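Local structure of contact-dependent inhibitor A (Escherichia coli NC101, 5I4Q) at residues Met22-Ser27 with Ala39-Ala44; Arg45-Ser50 with Leu72-Asn77. The protein is the toxin domain of a contact-dependent growth inhibition protein, probably acting on neighbouring bacteria and bound here by its partner inhibitor, CdiI. All coordinates share one frame; numbering follows the deposited sequence.

Contact 1: residues Met22-Ser27 with Ala39-Ala44; sequences MKFSKS and APFVQA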
HETATM    1  N   MSE A  22      37.410   6.541  -8.464  1.00 59.60           N
HETATM    2  CA  MSE A  22      36.564   6.280  -7.305  1.00 55.47           C
HETATM    3  C   MSE A  22      36.687   4.840  -6.879  1.00 53.06           C
HETATM    4  O   MSE A  22      36.969   3.946  -7.691  1.00 48.57           O
HETATM    5  CB  MSE A  22      35.116   6.534  -7.647  1.00 59.54           C
HETATM    6  CG  MSE A  22      34.792   8.003  -7.905  1.00 69.15           C
HETATM    7 SE   MSE A  22      32.941   8.186  -8.616  0.90 79.95          SE
HETATM    8  CE  MSE A  22      33.180   7.616 -10.498  1.00 73.64           C
ATOM      9  N   LYS A  23      36.429   4.569  -5.598  1.00 52.84           N
ATOM     10  CA  LYS A  23      36.363   3.193  -5.180  1.00 48.40           C
ATOM     11  C   LYS A  23      35.407   2.975  -4.039  1.00 44.39           C
ATOM     12  O   LYS A  23      35.161   3.865  -3.235  1.00 42.63           O
ATOM     13  CB  LYS A  23      37.768   2.637  -4.885  1.00 52.35           C
ATOM     14  CG  LYS A  23      38.295   2.852  -3.489  1.00 56.64           C
ATOM     15  CD  LYS A  23      39.725   2.297  -3.382  1.00 61.70           C
ATOM     16  CE  LYS A  23      40.394   2.690  -2.059  1.00 65.49           C
ATOM     17  NZ  LYS A  23      41.841   2.318  -1.994  1.00 69.87           N
ATOM     18  N   PHE A  24      34.854   1.760  -4.027  1.00 42.17           N
ATOM     19  CA  PHE A  24      33.947   1.242  -3.007  1.00 42.38           C
ATOM     20  C   PHE A  24      34.453  -0.097  -2.484  1.00 41.56           C
ATOM     21  O   PHE A  24      34.847  -0.937  -3.281  1.00 44.69           O
ATOM     22  CB  PHE A  24      32.567   0.943  -3.610  1.00 37.67           C
ATOM     23  CG  PHE A  24      31.712   2.158  -3.823  1.00 39.26           C
ATOM     24  CD1 PHE A  24      31.850   2.939  -4.970  1.00 39.26           C
ATOM     25  CD2 PHE A  24      30.734   2.503  -2.909  1.00 36.60           C
ATOM     26  CE1 PHE A  24      31.051   4.055  -5.173  1.00 38.45           C
ATOM     27  CE2 PHE A  24      29.944   3.596  -3.104  1.00 35.81           C
ATOM     28  CZ  PHE A  24      30.095   4.386  -4.236  1.00 37.89           C
ATOM     29  N   SER A  25      34.375  -0.345  -1.184  1.00 42.95           N
ATOM     30  CA  SER A  25      34.624  -1.735  -0.700  1.00 46.55           C
ATOM     31  C   SER A  25      33.641  -2.731  -1.351  1.00 45.52           C
ATOM     32  O   SER A  25      32.520  -2.375  -1.751  1.00 41.65           O
ATOM     33  CB  SER A  25      34.558  -1.853   0.815  1.00 45.67           C
ATOM     34  OG  SER A  25      33.236  -1.927   1.267  1.00 48.24           O
ATOM     35  N   LYS A  26      34.088  -3.966  -1.457  1.00 46.17           N
ATOM     36  CA  LYS A  26      33.303  -5.032  -2.015  1.00 49.31           C
ATOM     37  C   LYS A  26      31.927  -5.084  -1.387  1.00 46.79           C
ATOM     38  O   LYS A  26      30.927  -5.151  -2.081  1.00 44.53           O
ATOM     39  CB  LYS A  26      34.006  -6.392  -1.802  1.00 55.47           C
ATOM     40  CG  LYS A  26      33.368  -7.578  -2.536  1.00 60.16           C
ATOM     41  CD  LYS A  26      33.818  -8.934  -1.978  1.00 66.64           C
ATOM     42  CE  LYS A  26      33.075 -10.105  -2.625  1.00 69.39           C
ATOM     43  NZ  LYS A  26      31.720 -10.318  -2.041  1.00 70.18           N
ATOM     44  N   SER A  27      31.864  -5.119  -0.072  1.00 44.93           N
ATOM     45  CA  SER A  27      30.581  -5.410   0.547  1.00 46.98           C
ATOM     46  C   SER A  27      29.705  -4.169   0.464  1.00 42.60           C
ATOM     47  O   SER A  27      28.517  -4.296   0.225  1.00 41.58           O
ATOM     48  CB  SER A  27      30.735  -5.894   1.995  1.00 49.31           C
ATOM     49  OG  SER A  27      31.335  -4.866   2.760  1.00 55.90           O
ATOM     50  N   ALA A  39      23.667   1.857  -8.838  1.00 36.15           N
ATOM     51  CA  ALA A  39      24.603   2.702  -9.553  1.00 36.72           C
ATOM     52  C   ALA A  39      25.310   3.665  -8.609  1.00 35.79           C
ATOM     53  O   ALA A  39      25.211   4.862  -8.782  1.00 35.89           O
ATOM     54  CB  ALA A  39      23.878   3.456 -10.637  1.00 38.88           C
ATOM     55  N   PRO A  40      26.043   3.124  -7.619  1.00 34.25           N
ATOM     56  CA  PRO A  40      26.777   3.932  -6.667  1.00 35.36           C
ATOM     57  C   PRO A  40      27.877   4.809  -7.243  1.00 35.85           C
ATOM     58  O   PRO A  40      28.159   5.820  -6.682  1.00 36.56           O
ATOM     59  CB  PRO A  40      27.436   2.907  -5.757  1.00 34.56           C
ATOM     60  CG  PRO A  40      26.759   1.646  -5.993  1.00 34.52           C
ATOM     61  CD  PRO A  40      26.232   1.681  -7.366  1.00 35.54           C
ATOM     62  N   PHE A  41      28.518   4.405  -8.329  1.00 37.34           N
ATOM     63  CA  PHE A  41      29.510   5.262  -8.974  1.00 38.45           C
ATOM     64  C   PHE A  41      28.851   6.429  -9.635  1.00 38.69           C
ATOM     65  O   PHE A  41      29.374   7.564  -9.580  1.00 41.64           O
ATOM     66  CB  PHE A  41      30.359   4.494  -9.984  1.00 38.77           C
ATOM     67  CG  PHE A  41      31.364   3.577  -9.339  1.00 41.02           C
ATOM     68  CD1 PHE A  41      32.511   4.090  -8.749  1.00 41.72           C
ATOM     69  CD2 PHE A  41      31.190   2.232  -9.348  1.00 40.79           C
ATOM     70  CE1 PHE A  41      33.447   3.263  -8.173  1.00 43.09           C
ATOM     71  CE2 PHE A  41      32.134   1.396  -8.801  1.00 42.89           C
ATOM     72  CZ  PHE A  41      33.256   1.910  -8.202  1.00 43.04           C
ATOM     73  N   VAL A  42      27.725   6.170 -10.281  1.00 40.02           N
ATOM     74  CA  VAL A  42      26.941   7.271 -10.845  1.00 39.29           C
ATOM     75  C   VAL A  42      26.478   8.246  -9.742  1.00 37.67           C
ATOM     76  O   VAL A  42      26.653   9.448  -9.871  1.00 38.35           O
ATOM     77  CB  VAL A  42      25.752   6.740 -11.623  1.00 38.90           C
ATOM     78  CG1 VAL A  42      24.836   7.893 -11.997  1.00 39.48           C
ATOM     79  CG2 VAL A  42      26.225   5.991 -12.846  1.00 40.31           C
ATOM     80  N   GLN A  43      25.942   7.730  -8.634  1.00 36.42           N
ATOM     81  CA  GLN A  43      25.558   8.605  -7.497  1.00 35.43           C
ATOM     82  C   GLN A  43      26.748   9.460  -7.019  1.00 36.01           C
ATOM     83  O   GLN A  43      26.625  10.679  -6.797  1.00 34.75           O
ATOM     84  CB  GLN A  43      25.041   7.800  -6.309  1.00 36.98           C
ATOM     85  CG  GLN A  43      23.777   6.958  -6.540  1.00 38.85           C
ATOM     86  CD  GLN A  43      23.432   6.126  -5.293  1.00 41.17           C
ATOM     87  OE1 GLN A  43      23.405   6.655  -4.166  1.00 41.95           O
ATOM     88  NE2 GLN A  43      23.179   4.826  -5.479  1.00 39.94           N
ATOM     89  N   ALA A  44      27.899   8.830  -6.816  1.00 37.56           N
ATOM     90  CA  ALA A  44      29.061   9.541  -6.219  1.00 37.64           C
ATOM     91  C   ALA A  44      29.587  10.606  -7.184  1.00 38.41           C
ATOM     92  O   ALA A  44      29.980  11.701  -6.789  1.00 37.58           O
ATOM     93  CB  ALA A  44      30.171   8.548  -5.884  1.00 37.28           C
TER

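Contact 2: residues Arg45-Ser50 with Leu72-Asn77; sequences REVLNS and LEMIYN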
ATOM      1  N   ARG A  45      29.606  10.275  -8.454  1.00 40.75           N
ATOM      2  CA  ARG A  45      29.980  11.252  -9.457  1.00 44.72           C
ATOM      3  C   ARG A  45      29.035  12.444  -9.469  1.00 43.24           C
ATOM      4  O   ARG A  45      29.476  13.606  -9.554  1.00 43.90           O
ATOM      5  CB  ARG A  45      30.037  10.612 -10.838  1.00 49.40           C
ATOM      6  CG  ARG A  45      30.447  11.572 -11.963  1.00 51.37           C
ATOM      7  CD  ARG A  45      30.760  10.801 -13.245  1.00 55.48           C
ATOM      8  NE  ARG A  45      29.555  10.220 -13.790  1.00 58.38           N
ATOM      9  CZ  ARG A  45      29.512   9.370 -14.812  1.00 65.19           C
ATOM     10  NH1 ARG A  45      30.636   9.004 -15.435  1.00 64.97           N
ATOM     11  NH2 ARG A  45      28.331   8.885 -15.215  1.00 65.64           N
ATOM     12  N   GLU A  46      27.746  12.184  -9.357  1.00 41.16           N
ATOM     13  CA  GLU A  46      26.800  13.300  -9.250  1.00 41.70           C
ATOM     14  C   GLU A  46      27.186  14.196  -8.090  1.00 40.44           C
ATOM     15  O   GLU A  46      27.171  15.420  -8.205  1.00 38.29           O
ATOM     16  CB  GLU A  46      25.341  12.837  -9.083  1.00 42.29           C
ATOM     17  CG  GLU A  46      24.725  12.237 -10.347  1.00 47.01           C
ATOM     18  CD  GLU A  46      24.848  13.160 -11.570  1.00 49.70           C
ATOM     19  OE1 GLU A  46      24.222  14.213 -11.578  1.00 55.88           O
ATOM     20  OE2 GLU A  46      25.590  12.862 -12.510  1.00 53.06           O
ATOM     21  N   VAL A  47      27.551  13.598  -6.965  1.00 37.80           N
ATOM     22  CA  VAL A  47      27.892  14.452  -5.821  1.00 38.96           C
ATOM     23  C   VAL A  47      29.127  15.304  -6.155  1.00 39.90           C
ATOM     24  O   VAL A  47      29.158  16.485  -5.880  1.00 41.52           O
ATOM     25  CB  VAL A  47      28.122  13.636  -4.538  1.00 37.90           C
ATOM     26  CG1 VAL A  47      28.527  14.553  -3.402  1.00 38.80           C
ATOM     27  CG2 VAL A  47      26.845  12.887  -4.154  1.00 38.95           C
ATOM     28  N   LEU A  48      30.151  14.660  -6.711  1.00 40.31           N
ATOM     29  CA  LEU A  48      31.420  15.298  -6.945  1.00 42.72           C
ATOM     30  C   LEU A  48      31.242  16.448  -7.954  1.00 43.74           C
ATOM     31  O   LEU A  48      31.930  17.425  -7.850  1.00 44.63           O
ATOM     32  CB  LEU A  48      32.463  14.285  -7.447  1.00 44.67           C
ATOM     33  CG  LEU A  48      33.000  13.325  -6.392  1.00 47.07           C
ATOM     34  CD1 LEU A  48      33.928  12.301  -7.030  1.00 48.83           C
ATOM     35  CD2 LEU A  48      33.771  14.053  -5.288  1.00 47.72           C
ATOM     36  N   ASN A  49      30.283  16.317  -8.875  1.00 45.57           N
ATOM     37  CA  ASN A  49      29.980  17.287  -9.936  1.00 46.56           C
ATOM     38  C   ASN A  49      28.868  18.278  -9.616  1.00 46.31           C
ATOM     39  O   ASN A  49      28.359  18.978 -10.506  1.00 47.91           O
ATOM     40  CB  ASN A  49      29.616  16.521 -11.226  1.00 48.80           C
ATOM     41  CG  ASN A  49      30.835  15.915 -11.895  1.00 52.50           C
ATOM     42  OD1 ASN A  49      31.937  16.340 -11.655  1.00 60.00           O
ATOM     43  ND2 ASN A  49      30.637  14.945 -12.725  1.00 51.91           N
ATOM     44  N   SER A  50      28.475  18.344  -8.358  1.00 46.64           N
ATOM     45  CA  SER A  50      27.318  19.187  -7.948  1.00 47.54           C
ATOM     46  C   SER A  50      27.741  20.432  -7.210  1.00 48.00           C
ATOM     47  O   SER A  50      26.935  20.995  -6.498  1.00 48.37           O
ATOM     48  CB  SER A  50      26.403  18.416  -6.982  1.00 43.41           C
ATOM     49  OG  SER A  50      27.064  18.238  -5.741  1.00 41.28           O
ATOM     50  N   LEU A  72      22.314  14.209  -2.008  1.00 42.17           N
ATOM     51  CA  LEU A  72      22.982  13.150  -1.287  1.00 41.79           C
ATOM     52  C   LEU A  72      24.098  13.708  -0.413  1.00 40.40           C
ATOM     53  O   LEU A  72      24.542  14.828  -0.609  1.00 38.98           O
ATOM     54  CB  LEU A  72      23.590  12.134  -2.268  1.00 43.61           C
ATOM     55  CG  LEU A  72      22.718  11.504  -3.332  1.00 43.79           C
ATOM     56  CD1 LEU A  72      23.542  11.180  -4.539  1.00 44.85           C
ATOM     57  CD2 LEU A  72      22.074  10.225  -2.811  1.00 48.84           C
ATOM     58  N   GLU A  73      24.513  12.882   0.549  1.00 41.17           N
ATOM     59  CA  GLU A  73      25.584  13.119   1.491  1.00 41.77           C
ATOM     60  C   GLU A  73      26.470  11.938   1.336  1.00 41.35           C
ATOM     61  O   GLU A  73      26.020  10.765   1.317  1.00 44.29           O
ATOM     62  CB  GLU A  73      25.154  13.124   2.960  1.00 46.70           C
ATOM     63  CG  GLU A  73      24.061  14.125   3.305  1.00 55.37           C
ATOM     64  CD  GLU A  73      23.400  13.898   4.685  1.00 57.46           C
ATOM     65  OE1 GLU A  73      23.845  12.995   5.424  1.00 51.56           O
ATOM     66  OE2 GLU A  73      22.413  14.637   5.016  1.00 65.79           O
HETATM   67  N   MSE A  74      27.752  12.240   1.319  1.00 40.14           N
HETATM   68  CA  MSE A  74      28.750  11.240   1.085  1.00 42.90           C
HETATM   69  C   MSE A  74      29.944  11.485   1.986  1.00 42.08           C
HETATM   70  O   MSE A  74      30.346  12.634   2.247  1.00 40.99           O
HETATM   71  CB  MSE A  74      29.136  11.412  -0.365  1.00 45.50           C
HETATM   72  CG  MSE A  74      30.428  10.741  -0.672  1.00 51.71           C
HETATM   73 SE   MSE A  74      30.695  10.788  -2.610  0.90 62.19          SE
HETATM   74  CE  MSE A  74      31.790  12.419  -2.845  1.00 59.47           C
ATOM     75  N   ILE A  75      30.541  10.388   2.418  1.00 39.34           N
ATOM     76  CA  ILE A  75      31.751  10.391   3.186  1.00 40.51           C
ATOM     77  C   ILE A  75      32.790   9.772   2.237  1.00 44.62           C
ATOM     78  O   ILE A  75      32.677   8.598   1.825  1.00 46.04           O
ATOM     79  CB  ILE A  75      31.575   9.545   4.454  1.00 41.37           C
ATOM     80  CG1 ILE A  75      30.389  10.054   5.309  1.00 40.75           C
ATOM     81  CG2 ILE A  75      32.869   9.446   5.272  1.00 42.07           C
ATOM     82  CD1 ILE A  75      30.509  11.471   5.838  1.00 39.69           C
ATOM     83  N   TYR A  76      33.808  10.565   1.923  1.00 51.86           N
ATOM     84  CA  TYR A  76      34.723  10.345   0.773  1.00 52.84           C
ATOM     85  C   TYR A  76      36.140  10.812   1.099  1.00 52.59           C
ATOM     86  O   TYR A  76      36.340  11.855   1.758  1.00 51.55           O
ATOM     87  CB  TYR A  76      34.240  11.148  -0.416  1.00 52.11           C
ATOM     88  CG  TYR A  76      35.108  11.143  -1.645  1.00 52.84           C
ATOM     89  CD1 TYR A  76      35.165  10.042  -2.455  1.00 52.55           C
ATOM     90  CD2 TYR A  76      35.824  12.267  -2.008  1.00 55.49           C
ATOM     91  CE1 TYR A  76      35.910  10.043  -3.603  1.00 56.77           C
ATOM     92  CE2 TYR A  76      36.592  12.290  -3.154  1.00 56.50           C
ATOM     93  CZ  TYR A  76      36.634  11.175  -3.948  1.00 57.53           C
ATOM     94  OH  TYR A  76      37.369  11.182  -5.097  1.00 57.81           O
ATOM     95  N   ASN A  77      37.092   9.979   0.691  1.00 54.24           N
ATOM     96  CA  ASN A  77      38.512  10.207   0.913  1.00 57.14           C
ATOM     97  C   ASN A  77      39.123  10.716  -0.391  1.00 58.24           C
ATOM     98  O   ASN A  77      39.432   9.918  -1.285  1.00 55.64           O
ATOM     99  CB  ASN A  77      39.189   8.932   1.330  1.00 58.70           C
ATOM    100  CG  ASN A  77      40.603   9.165   1.792  1.00 62.11           C
ATOM    101  OD1 ASN A  77      41.342   9.918   1.194  1.00 61.72           O
ATOM    102  ND2 ASN A  77      40.971   8.533   2.874  1.00 62.66           N
TER

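Contact 1: residues Met22-Ser27 with Ala39-Ala44
Phe24 and Phe41 meet edge to face: the rim of Phe24 is directed at the face of Phe41, with centroids 5.0 Å apart and planes at 82°. Phe24 CD1 lies over one face of Phe41, offset toward its rim, and is 3.6 Å from Phe41 CE1. Farther along the Phe24 ring, CZ comes within 3.4 Å of Pro40 CB, which sits over a face of that ring; the carbonyl O of Pro40 is also close to CZ.

Met22, present as selenomethionine, borders the other ring. Its CB is 3.7 Å from Phe41 CE1. CG is anti to the carbonyl carbon (chi1 -68°), and the chain continues past Phe41 in the opposite sense to that side chain. Met22 SE is 3.7 Å from the backbone O of Phe41 and 3.9 Å from Ala44 CB, and lies at the edge of the Phe41 ring, a Met-aromatic contact made here through selenium. The bend of Met22 at chi3 (-77°) sets Met22 CE 4.0 Å from Phe41 CD1. The Phe41 edge also faces the backbone O of Met22 and N of Lys23, so it abuts both side chain and main chain of the strand.

Leu32 touches both Phe24 and Pro40, while Ile10 and Val19 extend the apolar packing around Phe41. At the helix start, Phe41 N is hydrogen-bonded to an acidic side chain of another protein. This is helix-on-sheet packing in an alpha+beta domain: the N-terminal half of helix 40-48 lies against strand 22-25, which backbone bonds from Lys23 to Gly81 and Val83 join to strand 82-88.

Contact 2: residues Arg45-Ser50 with Leu72-Asn77
Val47 and Leu48, neighbours near the end of helix 40-48, rest on Leu72, Met74 and Tyr76, alternate residues from one face of strand 72-77. Among the aliphatic contacts, Val47 directs its two methyls to different partners: CG1, anti to the backbone N (chi1 178°), is 3.9 Å from the terminal CE of Met74, a selenomethionine, and Val47 CG2 is 3.7 Å from Leu72 CD1. Met74 CE is also 3.5 Å from Leu48 CD2, so it touches both helix residues; the Leu48 and Met74 side chains cross at about a right angle.

The aromatic contact falls to Leu48, whose CD2 sits over a face of Tyr76, 4.0 Å from CE2, while its CD1 approaches the phenol OH. Tyr67, on strand 65-69, packs on Val47, Leu48 and Met74 and meets Tyr76 edge to face.

Whereas the two segments meet by apolar packing, hydrogen bonds inside 45-50 close the helix end: Val47 O accepts Ser50 OG (2.7 Å) and Ser50 N (3.2 Å) from the same face of its plane. Glu73, on the strand's other face, is hydrogen-bonded to Tyr81 of the inhibitor chain. This is a helix lying on an antiparallel sheet, with the strand's alternation dividing its core face from its inhibitor side.

Both contacts are buried and apolar, and both use helix 40-48: its N-terminal half meets strand 22-25 in contact 1, its last turn meets strand 72-77 in contact 2. One helix thus packs against strands from both antiparallel sheets. Contact 1 is dominated by aromatic rings, whereas contact 2 relies mainly on methyl groups and has a less buried border at Leu48. They touch, for example where Ala44 CB lies 4.0 Å from Met74 SE. Strand 82-88 bridges the two, since Val83 touches Phe24, Ala44 and Tyr76 and its backbone is bonded to Lys23, which links the sheets directly. Another protein approaches the helix near Phe41 and at Arg45 and Glu46.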